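Local coordinates for isocitrate dehydrogenase [NAD] subunit 1, mitochondrial (Saccharomyces cerevisiae, PDB 3BLX), which forms, with subunit 2, the octameric allosteric enzyme that oxidatively decarboxylates isocitrate with NAD+ in the citric acid cycle, and also binds mitochondrial mRNA leaders, at residues G16-L22 with P46-I52; T132-F136 with P236-G240; N284-P288 with T326-G330. All blocks are in the same frame, centred on the assembly; numbering follows the deposited sequence.

Interaction 1. Residues G16-L22 with P46-I52; sequences GRFTVTL and PIDWETI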
ATOM      1  N   GLY E  16       1.273 -26.831 -17.810  1.00 20.90           N
ATOM      2  CA  GLY E  16       2.254 -26.768 -18.878  1.00 16.80           C
ATOM      3  C   GLY E  16       1.915 -25.786 -19.986  1.00 30.25           C
ATOM      4  O   GLY E  16       2.790 -25.470 -20.802  1.00 22.06           O
ATOM      5  N   ARG E  17       0.662 -25.308 -20.028  1.00 14.13           N
ATOM      6  CA  ARG E  17       0.238 -24.367 -21.083  1.00 27.55           C
ATOM      7  C   ARG E  17       0.151 -22.895 -20.659  1.00 23.87           C
ATOM      8  O   ARG E  17      -0.541 -22.529 -19.691  1.00 18.62           O
ATOM      9  CB  ARG E  17      -1.132 -24.761 -21.631  1.00 33.31           C
ATOM     10  CG  ARG E  17      -1.182 -26.068 -22.339  1.00 33.05           C
ATOM     11  CD  ARG E  17      -2.441 -26.153 -23.193  1.00 39.94           C
ATOM     12  NE  ARG E  17      -2.090 -26.893 -24.394  1.00 57.96           N
ATOM     13  CZ  ARG E  17      -1.756 -26.346 -25.554  1.00 39.74           C
ATOM     14  NH1 ARG E  17      -1.788 -25.033 -25.720  1.00 42.66           N
ATOM     15  NH2 ARG E  17      -1.416 -27.136 -26.554  1.00 42.01           N
ATOM     16  N   PHE E  18       0.802 -22.033 -21.414  1.00 30.26           N
ATOM     17  CA  PHE E  18       0.693 -20.602 -21.152  1.00 24.06           C
ATOM     18  C   PHE E  18      -0.513 -19.996 -21.837  1.00 24.86           C
ATOM     19  O   PHE E  18      -0.827 -20.355 -22.955  1.00 32.70           O
ATOM     20  CB  PHE E  18       1.894 -19.911 -21.690  1.00 22.48           C
ATOM     21  CG  PHE E  18       3.168 -20.327 -21.057  1.00 26.26           C
ATOM     22  CD1 PHE E  18       3.612 -19.707 -19.911  1.00 25.19           C
ATOM     23  CD2 PHE E  18       3.957 -21.308 -21.637  1.00 36.10           C
ATOM     24  CE1 PHE E  18       4.815 -20.061 -19.338  1.00 23.20           C
ATOM     25  CE2 PHE E  18       5.156 -21.666 -21.069  1.00 24.51           C
ATOM     26  CZ  PHE E  18       5.584 -21.041 -19.918  1.00 27.16           C
ATOM     27  N   THR E  19      -1.203 -19.091 -21.152  1.00 26.87           N
ATOM     28  CA  THR E  19      -2.213 -18.263 -21.795  1.00 31.91           C
ATOM     29  C   THR E  19      -1.580 -16.919 -22.127  1.00 29.56           C
ATOM     30  O   THR E  19      -1.210 -16.194 -21.227  1.00 32.31           O
ATOM     31  CB  THR E  19      -3.409 -18.009 -20.882  1.00 24.24           C
ATOM     32  OG1 THR E  19      -3.980 -19.260 -20.516  1.00 36.55           O
ATOM     33  CG2 THR E  19      -4.453 -17.178 -21.604  1.00 20.26           C
ATOM     34  N   VAL E  20      -1.417 -16.596 -23.406  1.00 23.32           N
ATOM     35  CA  VAL E  20      -0.929 -15.264 -23.745  1.00 27.17           C
ATOM     36  C   VAL E  20      -1.930 -14.397 -24.516  1.00 18.34           C
ATOM     37  O   VAL E  20      -2.672 -14.861 -25.365  1.00 15.55           O
ATOM     38  CB  VAL E  20       0.463 -15.276 -24.417  1.00 22.19           C
ATOM     39  CG1 VAL E  20       1.084 -16.666 -24.315  1.00 12.86           C
ATOM     40  CG2 VAL E  20       0.380 -14.768 -25.826  1.00 18.95           C
ATOM     41  N   THR E  21      -1.961 -13.123 -24.164  1.00 21.84           N
ATOM     42  CA  THR E  21      -2.806 -12.156 -24.846  1.00 22.63           C
ATOM     43  C   THR E  21      -2.367 -11.978 -26.302  1.00 29.91           C
ATOM     44  O   THR E  21      -1.159 -11.852 -26.603  1.00 26.05           O
ATOM     45  CB  THR E  21      -2.805 -10.807 -24.102  1.00 22.18           C
ATOM     46  OG1 THR E  21      -3.305 -11.008 -22.786  1.00 21.58           O
ATOM     47  CG2 THR E  21      -3.703  -9.772 -24.783  1.00 17.51           C
ATOM     48  N   LEU E  22      -3.343 -12.004 -27.205  1.00 23.66           N
ATOM     49  CA  LEU E  22      -3.069 -11.771 -28.615  1.00 30.80           C
ATOM     50  C   LEU E  22      -3.926 -10.610 -29.078  1.00 31.63           C
ATOM     51  O   LEU E  22      -5.156 -10.660 -28.995  1.00 28.27           O
ATOM     52  CB  LEU E  22      -3.382 -13.014 -29.451  1.00 24.34           C
ATOM     53  CG  LEU E  22      -2.957 -12.891 -30.908  1.00 27.29           C
ATOM     54  CD1 LEU E  22      -1.518 -12.522 -30.977  1.00 36.01           C
ATOM     55  CD2 LEU E  22      -3.153 -14.183 -31.572  1.00 31.53           C
ATOM     56  N   PRO E  46       2.864 -25.136 -26.554  1.00 46.81           N
ATOM     57  CA  PRO E  46       1.917 -25.110 -25.428  1.00 46.99           C
ATOM     58  C   PRO E  46       1.449 -23.688 -25.104  1.00 39.40           C
ATOM     59  O   PRO E  46       1.609 -23.193 -23.996  1.00 35.36           O
ATOM     60  CB  PRO E  46       2.737 -25.670 -24.251  1.00 41.67           C
ATOM     61  CG  PRO E  46       4.114 -25.938 -24.771  1.00 38.17           C
ATOM     62  CD  PRO E  46       4.256 -25.274 -26.092  1.00 35.37           C
ATOM     63  N   ILE E  47       0.864 -23.035 -26.087  1.00 37.26           N
ATOM     64  CA  ILE E  47       0.373 -21.695 -25.893  1.00 31.46           C
ATOM     65  C   ILE E  47      -1.072 -21.603 -26.327  1.00 28.03           C
ATOM     66  O   ILE E  47      -1.426 -22.017 -27.424  1.00 42.73           O
ATOM     67  CB  ILE E  47       1.243 -20.683 -26.657  1.00 34.37           C
ATOM     68  CG1 ILE E  47       2.605 -20.567 -25.980  1.00 27.87           C
ATOM     69  CG2 ILE E  47       0.562 -19.331 -26.718  1.00 30.05           C
ATOM     70  CD1 ILE E  47       3.500 -19.542 -26.577  1.00 34.06           C
ATOM     71  N   ASP E  48      -1.913 -21.100 -25.434  1.00 28.71           N
ATOM     72  CA  ASP E  48      -3.303 -20.797 -25.747  1.00 25.21           C
ATOM     73  C   ASP E  48      -3.478 -19.285 -25.905  1.00 32.17           C
ATOM     74  O   ASP E  48      -3.154 -18.511 -25.011  1.00 31.44           O
ATOM     75  CB  ASP E  48      -4.220 -21.309 -24.641  1.00 35.59           C
ATOM     76  CG  ASP E  48      -4.291 -22.848 -24.569  1.00 60.81           C
ATOM     77  OD1 ASP E  48      -3.996 -23.524 -25.579  1.00 58.11           O
ATOM     78  OD2 ASP E  48      -4.662 -23.375 -23.490  1.00 55.37           O
ATOM     79  N   TRP E  49      -3.977 -18.854 -27.051  1.00 33.12           N
ATOM     80  CA  TRP E  49      -4.177 -17.433 -27.272  1.00 23.33           C
ATOM     81  C   TRP E  49      -5.463 -16.960 -26.632  1.00 32.56           C
ATOM     82  O   TRP E  49      -6.491 -17.614 -26.736  1.00 33.18           O
ATOM     83  CB  TRP E  49      -4.219 -17.137 -28.749  1.00 23.85           C
ATOM     84  CG  TRP E  49      -3.042 -17.677 -29.511  1.00 34.92           C
ATOM     85  CD1 TRP E  49      -3.042 -18.728 -30.375  1.00 22.99           C
ATOM     86  CD2 TRP E  49      -1.700 -17.170 -29.492  1.00 32.64           C
ATOM     87  NE1 TRP E  49      -1.788 -18.916 -30.883  1.00 33.46           N
ATOM     88  CE2 TRP E  49      -0.943 -17.970 -30.367  1.00 26.83           C
ATOM     89  CE3 TRP E  49      -1.070 -16.113 -28.825  1.00 18.29           C
ATOM     90  CZ2 TRP E  49       0.401 -17.750 -30.599  1.00 20.88           C
ATOM     91  CZ3 TRP E  49       0.283 -15.914 -29.041  1.00 20.69           C
ATOM     92  CH2 TRP E  49       0.998 -16.719 -29.923  1.00 27.70           C
ATOM     93  N   GLU E  50      -5.397 -15.830 -25.943  1.00 32.01           N
ATOM     94  CA  GLU E  50      -6.609 -15.182 -25.473  1.00 26.07           C
ATOM     95  C   GLU E  50      -6.713 -13.967 -26.354  1.00 33.39           C
ATOM     96  O   GLU E  50      -6.160 -12.917 -26.058  1.00 32.78           O
ATOM     97  CB  GLU E  50      -6.485 -14.773 -24.026  1.00 21.64           C
ATOM     98  CG  GLU E  50      -7.725 -14.057 -23.455  1.00 35.64           C
ATOM     99  CD  GLU E  50      -7.653 -13.782 -21.925  1.00 58.41           C
ATOM    100  OE1 GLU E  50      -8.300 -12.826 -21.456  1.00 59.57           O
ATOM    101  OE2 GLU E  50      -6.957 -14.512 -21.180  1.00 69.89           O
ATOM    102  N   THR E  51      -7.391 -14.135 -27.471  1.00 31.99           N
ATOM    103  CA  THR E  51      -7.359 -13.138 -28.510  1.00 37.11           C
ATOM    104  C   THR E  51      -8.345 -11.987 -28.251  1.00 33.24           C
ATOM    105  O   THR E  51      -9.478 -12.199 -27.869  1.00 29.54           O
ATOM    106  CB  THR E  51      -7.456 -13.789 -29.927  1.00 34.56           C
ATOM    107  OG1 THR E  51      -8.144 -12.914 -30.810  1.00 39.49           O
ATOM    108  CG2 THR E  51      -8.174 -15.110 -29.877  1.00 41.62           C
ATOM    109  N   ILE E  52      -7.867 -10.758 -28.402  1.00 29.91           N
ATOM    110  CA  ILE E  52      -8.669  -9.586 -28.079  1.00 44.90           C
ATOM    111  C   ILE E  52      -8.993  -8.798 -29.338  1.00 49.07           C
ATOM    112  O   ILE E  52      -8.091  -8.340 -30.054  1.00 42.75           O
ATOM    113  CB  ILE E  52      -7.952  -8.611 -27.090  1.00 40.63           C
ATOM    114  CG1 ILE E  52      -7.463  -9.329 -25.836  1.00 32.80           C
ATOM    115  CG2 ILE E  52      -8.898  -7.483 -26.702  1.00 22.77           C
ATOM    116  CD1 ILE E  52      -8.602  -9.903 -24.988  1.00 26.08           C
TER

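Interaction 2. Residues T132-F136 with P236-G240; sequences TEGEF and PSMYG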
ATOM      1  N   THR E 132       7.939   6.249 -21.037  1.00 22.49           N
ATOM      2  CA  THR E 132       6.905   6.771 -20.145  1.00 32.45           C
ATOM      3  C   THR E 132       6.936   8.281 -19.916  1.00 32.99           C
ATOM      4  O   THR E 132       6.035   8.831 -19.289  1.00 33.23           O
ATOM      5  CB  THR E 132       6.894   6.046 -18.767  1.00 36.65           C
ATOM      6  OG1 THR E 132       8.180   6.141 -18.145  1.00 27.74           O
ATOM      7  CG2 THR E 132       6.542   4.596 -18.925  1.00 27.13           C
ATOM      8  N   GLU E 133       7.952   8.934 -20.468  1.00 30.40           N
ATOM      9  CA  GLU E 133       8.278  10.316 -20.137  1.00 34.37           C
ATOM     10  C   GLU E 133       8.598  11.079 -21.417  1.00 37.22           C
ATOM     11  O   GLU E 133       8.447  10.542 -22.498  1.00 40.32           O
ATOM     12  CB  GLU E 133       9.542  10.294 -19.306  1.00 25.48           C
ATOM     13  CG  GLU E 133       9.549  11.180 -18.165  1.00 39.12           C
ATOM     14  CD  GLU E 133      10.722  10.860 -17.255  1.00 63.05           C
ATOM     15  OE1 GLU E 133      10.499  10.843 -16.023  1.00 68.82           O
ATOM     16  OE2 GLU E 133      11.851  10.596 -17.771  1.00 37.82           O
ATOM     17  N   GLY E 134       9.090  12.308 -21.287  1.00 43.12           N
ATOM     18  CA  GLY E 134       9.407  13.129 -22.435  1.00 28.33           C
ATOM     19  C   GLY E 134       8.198  13.330 -23.328  1.00 35.00           C
ATOM     20  O   GLY E 134       7.178  13.884 -22.906  1.00 41.60           O
ATOM     21  N   GLU E 135       8.330  12.859 -24.560  1.00 30.79           N
ATOM     22  CA  GLU E 135       7.269  12.928 -25.559  1.00 44.42           C
ATOM     23  C   GLU E 135       5.937  12.363 -25.048  1.00 37.95           C
ATOM     24  O   GLU E 135       4.870  12.878 -25.365  1.00 42.49           O
ATOM     25  CB  GLU E 135       7.711  12.194 -26.835  1.00 49.55           C
ATOM     26  CG  GLU E 135       6.753  12.335 -28.006  1.00 78.18           C
ATOM     27  CD  GLU E 135       7.374  11.964 -29.351  1.00 94.08           C
ATOM     28  OE1 GLU E 135       8.585  12.219 -29.561  1.00 82.84           O
ATOM     29  OE2 GLU E 135       6.629  11.436 -30.210  1.00103.39           O
ATOM     30  N   PHE E 136       6.005  11.324 -24.223  1.00 31.95           N
ATOM     31  CA  PHE E 136       4.820  10.585 -23.817  1.00 32.31           C
ATOM     32  C   PHE E 136       4.120  11.042 -22.533  1.00 36.58           C
ATOM     33  O   PHE E 136       3.154  10.400 -22.110  1.00 38.53           O
ATOM     34  CB  PHE E 136       5.146   9.107 -23.699  1.00 28.64           C
ATOM     35  CG  PHE E 136       5.698   8.529 -24.951  1.00 34.78           C
ATOM     36  CD1 PHE E 136       6.956   7.959 -24.962  1.00 30.87           C
ATOM     37  CD2 PHE E 136       4.962   8.568 -26.138  1.00 28.29           C
ATOM     38  CE1 PHE E 136       7.464   7.428 -26.146  1.00 43.91           C
ATOM     39  CE2 PHE E 136       5.472   8.049 -27.311  1.00 29.07           C
ATOM     40  CZ  PHE E 136       6.712   7.474 -27.321  1.00 25.29           C
ATOM     41  N   PRO E 236      16.132   8.685 -24.931  1.00 25.98           N
ATOM     42  CA  PRO E 236      14.830   9.184 -24.496  1.00 27.82           C
ATOM     43  C   PRO E 236      13.776   8.864 -25.553  1.00 33.25           C
ATOM     44  O   PRO E 236      14.090   8.490 -26.682  1.00 25.96           O
ATOM     45  CB  PRO E 236      15.047  10.698 -24.429  1.00 29.17           C
ATOM     46  CG  PRO E 236      16.513  10.866 -24.240  1.00 27.52           C
ATOM     47  CD  PRO E 236      17.138   9.756 -25.011  1.00 33.70           C
ATOM     48  N   SER E 237      12.522   9.020 -25.180  1.00 30.75           N
ATOM     49  CA  SER E 237      11.425   8.839 -26.111  1.00 35.70           C
ATOM     50  C   SER E 237      11.625   9.539 -27.473  1.00 44.14           C
ATOM     51  O   SER E 237      11.425   8.923 -28.522  1.00 47.51           O
ATOM     52  CB  SER E 237      10.140   9.341 -25.461  1.00 45.39           C
ATOM     53  OG  SER E 237      10.350  10.614 -24.841  1.00 55.16           O
ATOM     54  N   MET E 238      12.007  10.819 -27.448  1.00 42.55           N
ATOM     55  CA  MET E 238      11.948  11.668 -28.645  1.00 40.22           C
ATOM     56  C   MET E 238      12.910  11.298 -29.777  1.00 47.29           C
ATOM     57  O   MET E 238      12.634  11.598 -30.930  1.00 52.23           O
ATOM     58  CB  MET E 238      12.057  13.158 -28.295  1.00 51.08           C
ATOM     59  CG  MET E 238      12.975  13.488 -27.134  1.00 51.53           C
ATOM     60  SD  MET E 238      12.215  13.303 -25.480  1.00 82.85           S
ATOM     61  CE  MET E 238      13.572  13.818 -24.433  1.00 38.22           C
ATOM     62  N   TYR E 239      14.021  10.641 -29.462  1.00 35.73           N
ATOM     63  CA  TYR E 239      15.008  10.332 -30.490  1.00 27.89           C
ATOM     64  C   TYR E 239      14.980   8.870 -30.929  1.00 36.65           C
ATOM     65  O   TYR E 239      15.676   8.467 -31.852  1.00 45.70           O
ATOM     66  CB  TYR E 239      16.421  10.678 -30.010  1.00 19.96           C
ATOM     67  CG  TYR E 239      16.529  12.009 -29.299  1.00 38.21           C
ATOM     68  CD1 TYR E 239      15.942  13.160 -29.830  1.00 30.16           C
ATOM     69  CD2 TYR E 239      17.225  12.120 -28.096  1.00 32.50           C
ATOM     70  CE1 TYR E 239      16.038  14.378 -29.184  1.00 32.90           C
ATOM     71  CE2 TYR E 239      17.322  13.323 -27.437  1.00 37.84           C
ATOM     72  CZ  TYR E 239      16.727  14.456 -27.982  1.00 49.12           C
ATOM     73  OH  TYR E 239      16.821  15.660 -27.316  1.00 46.01           O
ATOM     74  N   GLY E 240      14.191   8.064 -30.262  1.00 34.25           N
ATOM     75  CA  GLY E 240      14.249   6.648 -30.512  1.00 38.13           C
ATOM     76  C   GLY E 240      13.537   6.279 -31.788  1.00 38.51           C
ATOM     77  O   GLY E 240      13.927   5.340 -32.469  1.00 33.19           O
TER

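Interaction 3. Residues N284-P288 with T326-G330; sequences NVANP and TRDIG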
ATOM      1  N   ASN E 284      -2.790 -10.223 -48.647  1.00 57.70           N
ATOM      2  CA  ASN E 284      -1.813 -11.294 -48.511  1.00 43.38           C
ATOM      3  C   ASN E 284      -0.434 -11.031 -49.089  1.00 42.88           C
ATOM      4  O   ASN E 284       0.163 -11.935 -49.667  1.00 37.61           O
ATOM      5  CB  ASN E 284      -2.369 -12.580 -49.106  1.00 42.19           C
ATOM      6  CG  ASN E 284      -1.772 -13.815 -48.467  1.00 65.06           C
ATOM      7  OD1 ASN E 284      -1.473 -14.809 -49.142  1.00 43.65           O
ATOM      8  ND2 ASN E 284      -1.596 -13.761 -47.145  1.00 68.87           N
ATOM      9  N   VAL E 285       0.090  -9.817 -48.920  1.00 43.84           N
ATOM     10  CA  VAL E 285       1.402  -9.497 -49.480  1.00 44.19           C
ATOM     11  C   VAL E 285       2.450  -9.092 -48.441  1.00 41.08           C
ATOM     12  O   VAL E 285       3.649  -9.032 -48.755  1.00 45.85           O
ATOM     13  CB  VAL E 285       1.311  -8.386 -50.565  1.00 56.73           C
ATOM     14  CG1 VAL E 285       0.493  -8.850 -51.733  1.00 52.17           C
ATOM     15  CG2 VAL E 285       0.718  -7.124 -49.994  1.00 55.36           C
ATOM     16  N   ALA E 286       1.989  -8.798 -47.222  1.00 49.46           N
ATOM     17  CA  ALA E 286       2.831  -8.228 -46.158  1.00 43.98           C
ATOM     18  C   ALA E 286       3.908  -9.193 -45.617  1.00 39.34           C
ATOM     19  O   ALA E 286       3.694 -10.393 -45.586  1.00 40.23           O
ATOM     20  CB  ALA E 286       1.959  -7.735 -45.041  1.00 21.28           C
ATOM     21  N   ASN E 287       5.065  -8.671 -45.221  1.00 31.24           N
ATOM     22  CA  ASN E 287       6.112  -9.509 -44.652  1.00 24.49           C
ATOM     23  C   ASN E 287       5.839  -9.812 -43.187  1.00 28.06           C
ATOM     24  O   ASN E 287       5.748  -8.885 -42.382  1.00 41.27           O
ATOM     25  CB  ASN E 287       7.474  -8.823 -44.789  1.00 23.91           C
ATOM     26  CG  ASN E 287       8.627  -9.797 -44.634  1.00 36.35           C
ATOM     27  OD1 ASN E 287       8.422 -10.965 -44.281  1.00 35.24           O
ATOM     28  ND2 ASN E 287       9.848  -9.326 -44.898  1.00 31.05           N
ATOM     29  N   PRO E 288       5.709 -11.114 -42.824  1.00 29.44           N
ATOM     30  CA  PRO E 288       5.391 -11.523 -41.449  1.00 25.25           C
ATOM     31  C   PRO E 288       6.636 -11.695 -40.593  1.00 29.81           C
ATOM     32  O   PRO E 288       6.486 -11.969 -39.416  1.00 27.21           O
ATOM     33  CB  PRO E 288       4.727 -12.888 -41.621  1.00 19.38           C
ATOM     34  CG  PRO E 288       4.937 -13.268 -43.045  1.00 43.56           C
ATOM     35  CD  PRO E 288       5.867 -12.289 -43.685  1.00 34.21           C
ATOM     36  N   THR E 326       8.898 -12.810 -49.605  1.00 48.61           N
ATOM     37  CA  THR E 326       7.787 -11.889 -49.831  1.00 36.61           C
ATOM     38  C   THR E 326       8.222 -10.675 -50.697  1.00 37.04           C
ATOM     39  O   THR E 326       9.417 -10.451 -50.913  1.00 32.64           O
ATOM     40  CB  THR E 326       7.156 -11.497 -48.457  1.00 35.79           C
ATOM     41  OG1 THR E 326       5.814 -11.034 -48.633  1.00 63.17           O
ATOM     42  CG2 THR E 326       7.978 -10.460 -47.761  1.00 30.09           C
ATOM     43  N   ARG E 327       7.278  -9.894 -51.213  1.00 37.98           N
ATOM     44  CA  ARG E 327       7.645  -8.901 -52.246  1.00 49.85           C
ATOM     45  C   ARG E 327       8.548  -7.730 -51.837  1.00 50.53           C
ATOM     46  O   ARG E 327       9.200  -7.123 -52.686  1.00 50.05           O
ATOM     47  CB  ARG E 327       6.415  -8.385 -53.019  1.00 45.87           C
ATOM     48  CG  ARG E 327       5.704  -7.220 -52.383  1.00 73.48           C
ATOM     49  CD  ARG E 327       4.486  -6.815 -53.212  1.00101.44           C
ATOM     50  NE  ARG E 327       3.710  -5.745 -52.578  1.00121.66           N
ATOM     51  CZ  ARG E 327       2.547  -5.277 -53.036  1.00113.76           C
ATOM     52  NH1 ARG E 327       2.010  -5.785 -54.142  1.00 91.47           N
ATOM     53  NH2 ARG E 327       1.917  -4.300 -52.387  1.00100.55           N
ATOM     54  N   ASP E 328       8.603  -7.422 -50.549  1.00 59.92           N
ATOM     55  CA  ASP E 328       9.355  -6.261 -50.077  1.00 49.74           C
ATOM     56  C   ASP E 328      10.847  -6.522 -49.925  1.00 54.35           C
ATOM     57  O   ASP E 328      11.635  -5.572 -49.828  1.00 42.73           O
ATOM     58  CB  ASP E 328       8.786  -5.759 -48.753  1.00 44.11           C
ATOM     59  CG  ASP E 328       8.355  -6.901 -47.833  1.00 91.49           C
ATOM     60  OD1 ASP E 328       9.132  -7.230 -46.896  1.00 74.13           O
ATOM     61  OD2 ASP E 328       7.242  -7.461 -48.056  1.00 87.53           O
ATOM     62  N   ILE E 329      11.233  -7.792 -49.878  1.00 50.46           N
ATOM     63  CA  ILE E 329      12.655  -8.139 -49.901  1.00 51.03           C
ATOM     64  C   ILE E 329      13.039  -8.801 -51.218  1.00 54.61           C
ATOM     65  O   ILE E 329      13.988  -9.573 -51.276  1.00 45.70           O
ATOM     66  CB  ILE E 329      13.070  -9.011 -48.710  1.00 45.82           C
ATOM     67  CG1 ILE E 329      12.101 -10.178 -48.541  1.00 34.15           C
ATOM     68  CG2 ILE E 329      13.116  -8.187 -47.447  1.00 31.18           C
ATOM     69  CD1 ILE E 329      12.548 -11.159 -47.468  1.00 41.26           C
ATOM     70  N   GLY E 330      12.283  -8.492 -52.267  1.00 50.55           N
ATOM     71  CA  GLY E 330      12.649  -8.876 -53.618  1.00 66.93           C
ATOM     72  C   GLY E 330      12.047 -10.164 -54.155  1.00 56.38           C
ATOM     73  O   GLY E 330      12.340 -10.587 -55.271  1.00 56.40           O
TER

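Interaction 1. Residues G16-L22 with P46-I52
The salt bridge from Arg17 NH1 to Asp48 OD1, 2.7 Å long, closes one end of a pair of parallel strands, the two that flank helix 27-42 in a beta-alpha-beta unit. The guanidinium and carboxylate planes are nearly parallel (5° apart) but stepped, OD1 lying off the guanidinium plane. Arg17 gets there by a bend at chi3, which carries the guanidinium across Pro46, whose CA lies over one face. Its NE hydrogen-bonds to His301 O of the second subunit, a neighbouring copy of this protein, so the arginine serves both the strand pair and the subunit interface. With an alanine in its place, Asp48 would probably keep just a weak, long ion pair to Lys172 of the second subunit, and His301 O of that subunit would lose its donor. Six backbone hydrogen bonds form the parallel ladder between the strands, running from Phe18 N to Pro46 O at one end to Ile52 N to Leu22 O (2.8 Å) at the other. Thr19, Thr21, Asp48 and Glu50 share one face, where helix 60-73 packs and Arg72 pairs with Glu50. On the other face Phe18, Val20, Leu22, Ile47 and Trp49 form an apolar layer against helices 27-42 and 289-302. Val20 CG1 touches Ile47 CG2 at 3.6 Å, while its CG2 lies alongside the CE3-CZ3 side of Trp49. Ile47 CG2 and Leu22 CD2 lie over opposite faces of the indole, each off toward its rim. Leu22 makes an off-centre CH-pi contact, its CD2 4.3 Å from the centroid of the five-membered ring of Trp49.

Interaction 2. Residues T132-F136 with P236-G240
The ring of Phe136 takes Ser237 CB obliquely against its CD1 and CE1 atoms, CE1 lying 3.4 Å from Ser237 CB. The same ring makes a cation-pi contact with Arg98, which probably binds substrate, and meets the ring of His90 with the planes about 55° apart. Within the other segment, Met238 CG lies over one face of the Tyr239 ring, toward its rim. Ser237 OG donates a hydrogen bond to Glu133 O, 3.0 Å long. Ser237 has OG tucked between its backbone N and carbonyl carbon (chi1 46°), which turns the hydroxyl into the bend of residues 133-136. Glu133 O is gripped twice: Phe136 N closes the turn from one face of the carbonyl plane at 3.1 Å, and Ser237 OG arrives from the opposite face. Gly134, in the turn with positive phi, faces the helix start; a side chain there would run into Ser237 OG and Met238 SD. The side chains of Glu135 and Met238 run past one another head to tail, Glu135 OE1 3.5 Å from Met238 CA. Glu135 OE2 makes long, weak ion pairs with Lys189 and Arg194 of the subunit 2 chain. The contact thus lies beside a probable substrate pocket, with Tyr239 also touching Lys183, probably critical for catalysis. It joins the loop between strands 124-130 and 140-142 to helix 237-251, with strand 147-155 alongside: Val153 shares a backbone bond with Gly134, and Met154 packs on Met238.

Interaction 3. Residues N284-P288 with T326-G330
Asn287 carries CG opposite its backbone N (chi1 -162°), while Asp328 folds its carboxylate between its own N and carbonyl carbon (chi1 38°), and these two torsions bring amide and carboxylate together, the side chains crossing at about a right angle. Asn287 ND2 gives a hydrogen bond to Asp328 OD1, 3.0 Å long and bent to 131° at the hydrogen. The acceptor uses its syn lone pair, on the side of the other carboxylate oxygen, but sits tilted out of the amide plane. Asn287 OD1 is engaged on the other branch: it accepts from Thr289 OG1, and the side chain caps a backbone N just beyond the segment, where helix 289-302 begins. Partners on both branches probably set the rotation of the amide. Thr326 CG2 packs against the amide carbon, 3.3 Å from Asn287 CG, and Ile329 CD1 comes to 4.2 Å from Asn287 ND2. At the outer side the extended chain of Arg327 passes Val285, whose CG2 lies over one face of the guanidinium, toward its rim, 3.9 Å from Arg327 NH2. The contact links two loops: 284-288 leads into helix 289-302, and 326-330 lies between helices 306-320 and 335-347. Phe338 of helix 335-347 packs on Asn287 and Pro288, and helix 27-42 touches Ala286 and Pro288 through Val28, Glu31 and Ser35.

Overall arrangement
The three contacts follow one another along the chain and none touches another. Interactions 1 and 3 are nearest, about 12 Å between their closest atoms and 27 Å between centres, and two helices bridge them: helix 27-42 packs on both, and helix 289-302, which follows 284-288, lies with its far end under the apolar face of the strand pair. Interaction 2 is on the opposite side of the chain's centre from both, its centre about 31 Å from each. It alone borders the probable substrate site, with the Phe136 side chain about 3 Å from that of Arg98 and 4 Å from that of Arg129, both probable substrate-binding residues.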